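Reticulocyte binding protein (Streptococcus agalactiae COH1, PDB 3FAW) probably hydrolyses alpha-1,6-glucosidic linkages in pullulan and related alpha-glucans, as a secreted, cell-wall-anchored pullulanase of group B Streptococcus. Local coordinates at residues Asp42-Asp47 / Thr117-Trp122; Lys68-Thr73 / Phe107-Asn112; Met412-Ser417 / Gly493-Pro498. All coordinates share one frame; numbering follows the deposited sequence.

Contacts 1 and 2 belong to the same seven-stranded sheet near the N-terminus. Strands 108-111 and 114-120 follow each other and lie side by side, and A43 and T118 of contact 1 both pack on I109 of contact 2. Contact 1 is a short parallel pairing with polar side chains around it, whereas contact 2 is antiparallel, apolar on its inner face and polar on the other. Contact 3 joins two loops of the catalytic barrel without strand or helix, and two of its three hydrogen bonds end on side-chain oxygens. W122, at the end of contact 1, packs on M412 and D494 of contact 3. All three are partly buried, with surface residues as well as inner ones.

Contact 1 (Asp42-Asp47 / Thr117-Trp122); sequences DAQQTD and TTRQSW
Q44 and R119 run side by side from neighbouring strands, their side chains pointing the same way. From the glutamine backbone outward, CB first meets the main chain of R119, at 3.4 Å from its O. CG is anti to the carbonyl carbon (chi1 -58°), which sets it over one face of the guanidinium, 3.3 Å from NH2 and 3.7 Å from CZ of R119. The chain then bends at chi2, and the amide plane stands 51° from that of the guanidinium. At the tip, Q44 NE2 and R119 NH2 are both donors and do not bond, although 3.4 Å apart; NE2 instead donates to D42 OD1 at 2.7 Å, meeting it from above the carboxylate plane. OE1 accepts from Q52 of strand 50-55, so the amide is held at both of its polar atoms. Beneath these side chains the backbones form a parallel ladder in which R119 serves Q44's two neighbours: its N donates to A43 O (3.1 Å) and its O accepts from Q45 N (2.9 Å). Within the seven-stranded sheet this joins the first strand, 40-47, to the last, 114-120. The remaining bond, S121 N to Q45 O, is long at 3.3 Å but nearly straight (176°). S121 also occupies the N-cap of helix 122-129, where its OG accepts from F124 N. Water enters the seam twice: one molecule links A43 N to T117 O, and a second links Q45 OE1 to Q120, whose NE2 also bonds Y129 OH, while Q45 NE2 donates to the carbonyls of D47 and F100.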
loop_
_atom_site.group_PDB
_atom_site.type_symbol
_atom_site.label_atom_id
_atom_site.label_comp_id
_atom_site.label_asym_id
_atom_site.label_seq_id
_atom_site.Cartn_x
_atom_site.Cartn_y
_atom_site.Cartn_z
ATOM N N ASP A 42 -36.166 -7.040 13.003
ATOM C CA ASP A 42 -35.877 -6.227 11.824
ATOM C C ASP A 42 -36.290 -6.965 10.550
ATOM O O ASP A 42 -36.802 -8.086 10.608
ATOM C CB ASP A 42 -34.390 -5.855 11.785
ATOM C CG ASP A 42 -33.477 -7.071 11.821
ATOM O OD1 ASP A 42 -33.342 -7.753 10.780
ATOM O OD2 ASP A 42 -32.887 -7.339 12.891
ATOM N N ALA A 43 -36.074 -6.326 9.404
ATOM C CA ALA A 43 -36.433 -6.914 8.119
ATOM C C ALA A 43 -35.653 -6.278 6.974
ATOM O O ALA A 43 -35.315 -5.091 7.022
ATOM C CB ALA A 43 -37.925 -6.774 7.877
ATOM N N GLN A 44 -35.367 -7.085 5.955
ATOM C CA GLN A 44 -34.679 -6.620 4.755
ATOM C C GLN A 44 -35.356 -7.165 3.502
ATOM O O GLN A 44 -35.790 -8.323 3.480
ATOM C CB GLN A 44 -33.207 -7.047 4.764
ATOM C CG GLN A 44 -32.403 -6.567 5.973
ATOM C CD GLN A 44 -32.599 -7.433 7.217
ATOM O OE1 GLN A 44 -32.778 -8.647 7.121
ATOM N NE2 GLN A 44 -32.554 -6.805 8.393
ATOM N N GLN A 45 -35.450 -6.329 2.466
ATOM C CA GLN A 45 -35.894 -6.781 1.146
ATOM C C GLN A 45 -34.681 -7.199 0.309
ATOM O O GLN A 45 -33.765 -6.399 0.083
ATOM C CB GLN A 45 -36.700 -5.701 0.420
ATOM C CG GLN A 45 -37.358 -6.215 -0.872
ATOM C CD GLN A 45 -38.337 -5.240 -1.495
ATOM O OE1 GLN A 45 -38.665 -4.205 -0.915
ATOM N NE2 GLN A 45 -38.810 -5.568 -2.695
ATOM N N THR A 46 -34.702 -8.450 -0.156
ATOM C CA THR A 46 -33.568 -9.081 -0.830
ATOM C C THR A 46 -33.769 -9.236 -2.341
ATOM O O THR A 46 -32.799 -9.388 -3.084
ATOM C CB THR A 46 -33.297 -10.470 -0.222
ATOM O OG1 THR A 46 -34.444 -11.311 -0.418
ATOM C CG2 THR A 46 -33.005 -10.350 1.276
ATOM N N ASP A 47 -35.022 -9.223 -2.791
ATOM C CA ASP A 47 -35.335 -9.162 -4.224
ATOM C C ASP A 47 -36.758 -8.622 -4.439
ATOM O O ASP A 47 -37.416 -8.210 -3.484
ATOM C CB ASP A 47 -35.107 -10.526 -4.912
ATOM C CG ASP A 47 -36.078 -11.603 -4.454
ATOM O OD1 ASP A 47 -37.201 -11.281 -4.018
ATOM O OD2 ASP A 47 -35.714 -12.791 -4.554
ATOM N N THR A 117 -39.470 -1.106 9.624
ATOM C CA THR A 117 -39.399 -0.719 8.215
ATOM C C THR A 117 -38.297 -1.517 7.519
ATOM O O THR A 117 -37.215 -1.709 8.077
ATOM C CB THR A 117 -39.135 0.792 8.060
ATOM O OG1 THR A 117 -40.160 1.528 8.742
ATOM C CG2 THR A 117 -39.123 1.198 6.587
ATOM N N THR A 118 -38.574 -1.982 6.305
ATOM C CA THR A 118 -37.615 -2.806 5.571
ATOM C C THR A 118 -36.421 -1.979 5.102
ATOM O O THR A 118 -36.562 -0.817 4.713
ATOM C CB THR A 118 -38.253 -3.506 4.350
ATOM O OG1 THR A 118 -38.782 -2.526 3.448
ATOM C CG2 THR A 118 -39.367 -4.456 4.791
ATOM N N ARG A 119 -35.248 -2.599 5.168
ATOM C CA ARG A 119 -33.998 -2.039 4.670
ATOM C C ARG A 119 -33.656 -2.792 3.393
ATOM O O ARG A 119 -33.876 -3.998 3.308
ATOM C CB ARG A 119 -32.893 -2.233 5.725
ATOM C CG ARG A 119 -31.465 -1.941 5.260
ATOM C CD ARG A 119 -30.482 -1.989 6.428
ATOM N NE ARG A 119 -30.412 -3.316 7.050
ATOM C CZ ARG A 119 -29.559 -4.286 6.710
ATOM N NH1 ARG A 119 -28.669 -4.113 5.736
ATOM N NH2 ARG A 119 -29.596 -5.449 7.353
ATOM N N GLN A 120 -33.121 -2.096 2.397
ATOM C CA GLN A 120 -32.687 -2.761 1.170
ATOM C C GLN A 120 -31.302 -3.363 1.376
ATOM O O GLN A 120 -30.377 -2.657 1.770
ATOM C CB GLN A 120 -32.668 -1.778 -0.000
ATOM C CG GLN A 120 -34.052 -1.334 -0.446
ATOM C CD GLN A 120 -34.013 -0.225 -1.481
ATOM O OE1 GLN A 120 -33.121 0.624 -1.471
ATOM N NE2 GLN A 120 -34.993 -0.222 -2.376
ATOM N N SER A 121 -31.159 -4.665 1.116
ATOM C CA SER A 121 -29.849 -5.323 1.206
ATOM C C SER A 121 -28.943 -4.753 0.121
ATOM O O SER A 121 -29.435 -4.272 -0.895
ATOM C CB SER A 121 -29.972 -6.847 1.055
ATOM O OG SER A 121 -30.230 -7.226 -0.290
ATOM N N TRP A 122 -27.629 -4.806 0.326
ATOM C CA TRP A 122 -26.703 -4.285 -0.684
ATOM C C TRP A 122 -26.822 -5.027 -2.024
ATOM O O TRP A 122 -26.691 -4.407 -3.079
ATOM C CB TRP A 122 -25.248 -4.241 -0.174
ATOM C CG TRP A 122 -24.560 -5.573 0.007
ATOM C CD1 TRP A 122 -24.423 -6.271 1.176
ATOM C CD2 TRP A 122 -23.882 -6.339 -0.998
ATOM N NE1 TRP A 122 -23.721 -7.430 0.954
ATOM C CE2 TRP A 122 -23.373 -7.496 -0.369
ATOM C CE3 TRP A 122 -23.659 -6.162 -2.370
ATOM C CZ2 TRP A 122 -22.654 -8.476 -1.065
ATOM C CZ3 TRP A 122 -22.945 -7.139 -3.062
ATOM C CH2 TRP A 122 -22.453 -8.282 -2.405
HETATM O O HOH W 1 -35.669 -3.428 9.686
HETATM O O HOH W 2 -37.473 -1.734 -1.513
#

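Contact 2 (Lys68-Thr73 / Phe107-Asn112); sequences KELKVT and FNISYN
E69 lies across Y111 where the two segments begin to pair. Its CG is anti to the backbone N (chi1 -176°) and sits over the middle of the tyrosine ring, 3.8 Å from the centroid and only 14° off the normal, a CH-pi contact. CB rests nearer the rim, 3.5 Å from CE1 of Y111. The chain bends at chi2, and the carboxylate turns to the backbone beyond the ring, where OE2 accepts from N112 N at 3.1 Å on its anti side. On the inner face the fit is one of methyls between branches. CD1 of L70 sits between CG2 of I109 and CD1 of Y111, 3.9 Å from each. Two residues further on the relation reverses: CD1 of I109 is the bump, and the fork of V72 receives it, with CG1 and CG2 of V72 each 3.7 Å away. CG1 of V72 also touches CB of F107. Polar groups occupy the other face. T73 and N108 lie side by side there, with OG1 of T73 3.5 Å from CB of N108, and S110 OG adds a second bond to K71 O, 3.2 Å long and from above the carbonyl plane, beside the ladder bond from S110 N. K71 with S110 and T73 with N108 are hydrogen-bonded pairs, V72 with I109 the non-hydrogen-bonded pair between them. L70 and I109 pack on strand 93-98, I109 also on 40-47, and the whole is an amphipathic antiparallel beta ladder, apolar at L70, V72 and I109, within a mixed sheet whose end strands also pair.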
loop_
_atom_site.group_PDB
_atom_site.type_symbol
_atom_site.label_atom_id
_atom_site.label_comp_id
_atom_site.label_asym_id
_atom_site.label_seq_id
_atom_site.Cartn_x
_atom_site.Cartn_y
_atom_site.Cartn_z
ATOM N N LYS A 68 -51.867 -16.072 10.541
ATOM C CA LYS A 68 -52.464 -15.045 11.471
ATOM C C LYS A 68 -51.893 -13.646 11.729
ATOM O O LYS A 68 -52.430 -12.657 11.214
ATOM C CB LYS A 68 -52.920 -15.722 12.787
ATOM C CG LYS A 68 -53.344 -17.209 12.619
ATOM C CD LYS A 68 -54.692 -17.547 13.242
ATOM C CE LYS A 68 -54.906 -19.062 13.325
ATOM N NZ LYS A 68 -54.238 -19.662 14.517
ATOM N N GLU A 69 -50.850 -13.549 12.539
ATOM C CA GLU A 69 -50.467 -12.267 13.132
ATOM C C GLU A 69 -49.657 -11.353 12.206
ATOM O O GLU A 69 -49.736 -10.125 12.320
ATOM C CB GLU A 69 -49.691 -12.530 14.422
ATOM C CG GLU A 69 -49.296 -11.289 15.201
ATOM C CD GLU A 69 -50.481 -10.472 15.675
ATOM O OE1 GLU A 69 -51.546 -11.063 15.964
ATOM O OE2 GLU A 69 -50.341 -9.233 15.767
ATOM N N LEU A 70 -48.888 -11.949 11.298
ATOM C CA LEU A 70 -47.981 -11.196 10.430
ATOM C C LEU A 70 -48.736 -10.400 9.363
ATOM O O LEU A 70 -49.580 -10.948 8.651
ATOM C CB LEU A 70 -46.994 -12.153 9.755
ATOM C CG LEU A 70 -45.772 -11.533 9.078
ATOM C CD1 LEU A 70 -44.776 -11.023 10.118
ATOM C CD2 LEU A 70 -45.114 -12.548 8.157
ATOM N N LYS A 71 -48.428 -9.108 9.261
ATOM C CA LYS A 71 -49.005 -8.244 8.229
ATOM C C LYS A 71 -47.948 -7.325 7.618
ATOM O O LYS A 71 -47.044 -6.853 8.310
ATOM C CB LYS A 71 -50.160 -7.417 8.797
ATOM C CG LYS A 71 -51.399 -8.243 9.112
ATOM C CD LYS A 71 -52.543 -7.381 9.618
ATOM C CE LYS A 71 -53.723 -8.241 10.061
ATOM N NZ LYS A 71 -54.802 -7.428 10.700
ATOM N N VAL A 72 -48.077 -7.087 6.315
ATOM C CA VAL A 72 -47.160 -6.238 5.562
ATOM C C VAL A 72 -47.934 -5.097 4.910
ATOM O O VAL A 72 -48.988 -5.323 4.313
ATOM C CB VAL A 72 -46.451 -7.033 4.450
ATOM C CG1 VAL A 72 -45.504 -6.134 3.666
ATOM C CG2 VAL A 72 -45.707 -8.225 5.036
ATOM N N THR A 73 -47.415 -3.876 5.026
ATOM C CA THR A 73 -48.014 -2.722 4.356
ATOM C C THR A 73 -46.954 -1.916 3.608
ATOM O O THR A 73 -45.758 -2.039 3.876
ATOM C CB THR A 73 -48.779 -1.807 5.344
ATOM O OG1 THR A 73 -47.877 -1.288 6.327
ATOM C CG2 THR A 73 -49.903 -2.578 6.040
ATOM N N PHE A 107 -41.332 -1.136 2.888
ATOM C CA PHE A 107 -42.476 -1.824 3.470
ATOM C C PHE A 107 -42.408 -1.881 4.998
ATOM O O PHE A 107 -41.327 -1.915 5.585
ATOM C CB PHE A 107 -42.613 -3.212 2.840
ATOM C CG PHE A 107 -42.845 -3.157 1.355
ATOM C CD1 PHE A 107 -44.130 -3.053 0.844
ATOM C CD2 PHE A 107 -41.775 -3.148 0.472
ATOM C CE1 PHE A 107 -44.347 -2.971 -0.519
ATOM C CE2 PHE A 107 -41.989 -3.064 -0.893
ATOM C CZ PHE A 107 -43.277 -2.976 -1.388
ATOM N N ASN A 108 -43.577 -1.837 5.628
ATOM C CA ASN A 108 -43.688 -2.002 7.074
ATOM C C ASN A 108 -44.113 -3.427 7.403
ATOM O O ASN A 108 -45.171 -3.885 6.966
ATOM C CB ASN A 108 -44.700 -1.016 7.662
ATOM C CG ASN A 108 -44.697 -1.018 9.185
ATOM O OD1 ASN A 108 -43.785 -0.480 9.815
ATOM N ND2 ASN A 108 -45.722 -1.623 9.782
ATOM N N ILE A 109 -43.280 -4.128 8.165
ATOM C CA ILE A 109 -43.606 -5.467 8.644
ATOM C C ILE A 109 -44.052 -5.338 10.096
ATOM O O ILE A 109 -43.395 -4.661 10.885
ATOM C CB ILE A 109 -42.399 -6.427 8.548
ATOM C CG1 ILE A 109 -41.680 -6.278 7.196
ATOM C CG2 ILE A 109 -42.847 -7.866 8.751
ATOM C CD1 ILE A 109 -42.586 -6.420 5.987
ATOM N N SER A 110 -45.170 -5.973 10.444
ATOM C CA SER A 110 -45.713 -5.871 11.800
ATOM C C SER A 110 -46.108 -7.222 12.386
ATOM O O SER A 110 -46.565 -8.119 11.677
ATOM C CB SER A 110 -46.907 -4.912 11.843
ATOM O OG SER A 110 -47.976 -5.373 11.038
ATOM N N TYR A 111 -45.925 -7.337 13.696
ATOM C CA TYR A 111 -46.186 -8.564 14.432
ATOM C C TYR A 111 -46.295 -8.225 15.917
ATOM O O TYR A 111 -45.321 -7.776 16.521
ATOM C CB TYR A 111 -45.041 -9.560 14.213
ATOM C CG TYR A 111 -45.362 -10.968 14.648
ATOM C CD1 TYR A 111 -45.918 -11.872 13.757
ATOM C CD2 TYR A 111 -45.115 -11.396 15.949
ATOM C CE1 TYR A 111 -46.222 -13.161 14.142
ATOM C CE2 TYR A 111 -45.418 -12.694 16.346
ATOM C CZ TYR A 111 -45.972 -13.573 15.435
ATOM O OH TYR A 111 -46.279 -14.862 15.814
ATOM N N ASN A 112 -47.479 -8.417 16.497
ATOM C CA ASN A 112 -47.675 -8.260 17.947
ATOM C C ASN A 112 -47.231 -6.916 18.548
ATOM O O ASN A 112 -46.699 -6.883 19.660
ATOM C CB ASN A 112 -46.936 -9.379 18.697
ATOM C CG ASN A 112 -47.726 -10.662 18.767
ATOM O OD1 ASN A 112 -47.761 -11.432 17.814
ATOM N ND2 ASN A 112 -48.347 -10.914 19.918
#

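Contact 3 (Met412-Ser417 / Gly493-Pro498); sequences MNEDGS and GDQGKP
The carboxylate of E414 is stacked on the amide of Q495, the two planes only 7° apart although the side chains cross at about a right angle; CD of one is 4.1 Å from CD of the other. The same amide also grips the backbone. Q495 CG is anti to the backbone N (chi1 -172°) and the extended chain beyond it carries the amide across to the turn; OE1 accepts from E414 N at 3.1 Å, with the donor 46° above the carbonyl plane. Water 4 donates to this oxygen too and accepts from D415 N. The main chains meet once, Q495 N donating to M412 O (2.9 Å), and D494 reaches back to take M412 N on OD1 at 2.8 Å. Its other oxygen accepts from H431. Both segments lie in excursions of the eight-stranded TIM barrel, beyond strands 385-390 (after helix 399-402) and 482-485, on the end that carries the active site in alpha-amylase relatives. Each folds into a beta turn, type I from N413 to G416 and type II from D494 to K497, G496 providing the positive phi of the latter. D415 OD1 makes an overlapping Asx turn, accepting from S417 N (3.0 Å) and, on its syn lone pair, from S417 OG (2.6 Å). Helix 122-129 of the N-terminal region covers one side: W122 packs on M412 and D494, and K497 forms a salt bridge with E123.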
loop_
_atom_site.group_PDB
_atom_site.type_symbol
_atom_site.label_atom_id
_atom_site.label_comp_id
_atom_site.label_asym_id
_atom_site.label_seq_id
_atom_site.Cartn_x
_atom_site.Cartn_y
_atom_site.Cartn_z
ATOM N N MET A 412 -20.431 -4.936 5.999
ATOM C CA MET A 412 -21.464 -4.736 7.007
ATOM C C MET A 412 -21.662 -5.929 7.933
ATOM O O MET A 412 -21.402 -7.077 7.565
ATOM C CB MET A 412 -22.794 -4.419 6.322
ATOM C CG MET A 412 -22.974 -2.959 5.934
ATOM S SD MET A 412 -24.507 -2.706 5.015
ATOM C CE MET A 412 -24.106 -3.547 3.482
ATOM N N ASN A 413 -22.119 -5.625 9.146
ATOM C CA ASN A 413 -22.664 -6.626 10.051
ATOM C C ASN A 413 -24.082 -6.940 9.583
ATOM O O ASN A 413 -24.671 -6.168 8.822
ATOM C CB ASN A 413 -22.694 -6.106 11.494
ATOM C CG ASN A 413 -21.313 -5.802 12.044
ATOM O OD1 ASN A 413 -20.475 -6.686 12.155
ATOM N ND2 ASN A 413 -21.082 -4.546 12.411
ATOM N N GLU A 414 -24.627 -8.066 10.037
ATOM C CA GLU A 414 -25.977 -8.500 9.639
ATOM C C GLU A 414 -27.083 -7.516 10.028
ATOM O O GLU A 414 -28.154 -7.528 9.418
ATOM C CB GLU A 414 -26.292 -9.890 10.207
ATOM C CG GLU A 414 -25.516 -11.009 9.522
ATOM C CD GLU A 414 -25.752 -12.383 10.140
ATOM O OE1 GLU A 414 -25.236 -13.373 9.575
ATOM O OE2 GLU A 414 -26.445 -12.476 11.181
ATOM N N ASP A 415 -26.833 -6.673 11.028
ATOM C CA ASP A 415 -27.794 -5.622 11.402
ATOM C C ASP A 415 -27.721 -4.378 10.504
ATOM O O ASP A 415 -28.512 -3.448 10.669
ATOM C CB ASP A 415 -27.664 -5.245 12.890
ATOM C CG ASP A 415 -26.353 -4.536 13.229
ATOM O OD1 ASP A 415 -25.481 -4.365 12.351
ATOM O OD2 ASP A 415 -26.206 -4.147 14.404
ATOM N N GLY A 416 -26.776 -4.360 9.564
ATOM C CA GLY A 416 -26.634 -3.249 8.623
ATOM C C GLY A 416 -25.561 -2.234 8.993
ATOM O O GLY A 416 -25.141 -1.441 8.142
ATOM N N SER A 417 -25.109 -2.253 10.248
ATOM C CA SER A 417 -24.071 -1.330 10.712
ATOM C C SER A 417 -22.748 -1.578 9.981
ATOM O O SER A 417 -22.426 -2.723 9.645
ATOM C CB SER A 417 -23.866 -1.440 12.232
ATOM O OG SER A 417 -23.420 -2.730 12.614
ATOM N N GLY A 493 -14.711 -8.898 5.570
ATOM C CA GLY A 493 -15.836 -8.950 4.637
ATOM C C GLY A 493 -17.176 -8.665 5.292
ATOM O O GLY A 493 -17.234 -8.059 6.363
ATOM N N ASP A 494 -18.251 -9.096 4.633
ATOM C CA ASP A 494 -19.609 -8.984 5.174
ATOM C C ASP A 494 -19.862 -10.141 6.140
ATOM O O ASP A 494 -19.509 -11.282 5.843
ATOM C CB ASP A 494 -20.648 -9.034 4.045
ATOM C CG ASP A 494 -20.693 -7.758 3.212
ATOM O OD1 ASP A 494 -20.742 -6.657 3.791
ATOM O OD2 ASP A 494 -20.715 -7.862 1.969
ATOM N N GLN A 495 -20.476 -9.856 7.288
ATOM C CA GLN A 495 -20.712 -10.899 8.291
ATOM C C GLN A 495 -21.516 -12.063 7.701
ATOM O O GLN A 495 -22.592 -11.864 7.135
ATOM C CB GLN A 495 -21.436 -10.342 9.525
ATOM C CG GLN A 495 -21.519 -11.356 10.675
ATOM C CD GLN A 495 -22.354 -10.893 11.858
ATOM O OE1 GLN A 495 -22.704 -9.615 11.885
ATOM N NE2 GLN A 495 -22.672 -11.689 12.745
ATOM N N GLY A 496 -20.975 -13.272 7.830
ATOM C CA GLY A 496 -21.647 -14.481 7.357
ATOM C C GLY A 496 -21.672 -14.666 5.849
ATOM O O GLY A 496 -22.415 -15.506 5.342
ATOM N N LYS A 497 -20.857 -13.900 5.130
ATOM C CA LYS A 497 -20.789 -13.989 3.673
ATOM C C LYS A 497 -19.340 -14.204 3.224
ATOM O O LYS A 497 -18.682 -13.267 2.772
ATOM C CB LYS A 497 -21.386 -12.725 3.045
ATOM C CG LYS A 497 -22.896 -12.612 3.261
ATOM C CD LYS A 497 -23.479 -11.324 2.692
ATOM C CE LYS A 497 -25.007 -11.354 2.746
ATOM N NZ LYS A 497 -25.624 -10.016 2.527
ATOM N N PRO A 498 -18.840 -15.450 3.348
ATOM C CA PRO A 498 -17.435 -15.735 3.040
ATOM C C PRO A 498 -17.103 -15.517 1.571
ATOM O O PRO A 498 -17.925 -15.799 0.703
ATOM C CB PRO A 498 -17.278 -17.220 3.403
ATOM C CG PRO A 498 -18.464 -17.569 4.214
ATOM C CD PRO A 498 -19.560 -16.665 3.769
HETATM O O HOH W 3 -23.987 -9.073 6.380
HETATM O O HOH W 4 -25.007 -7.805 13.172
#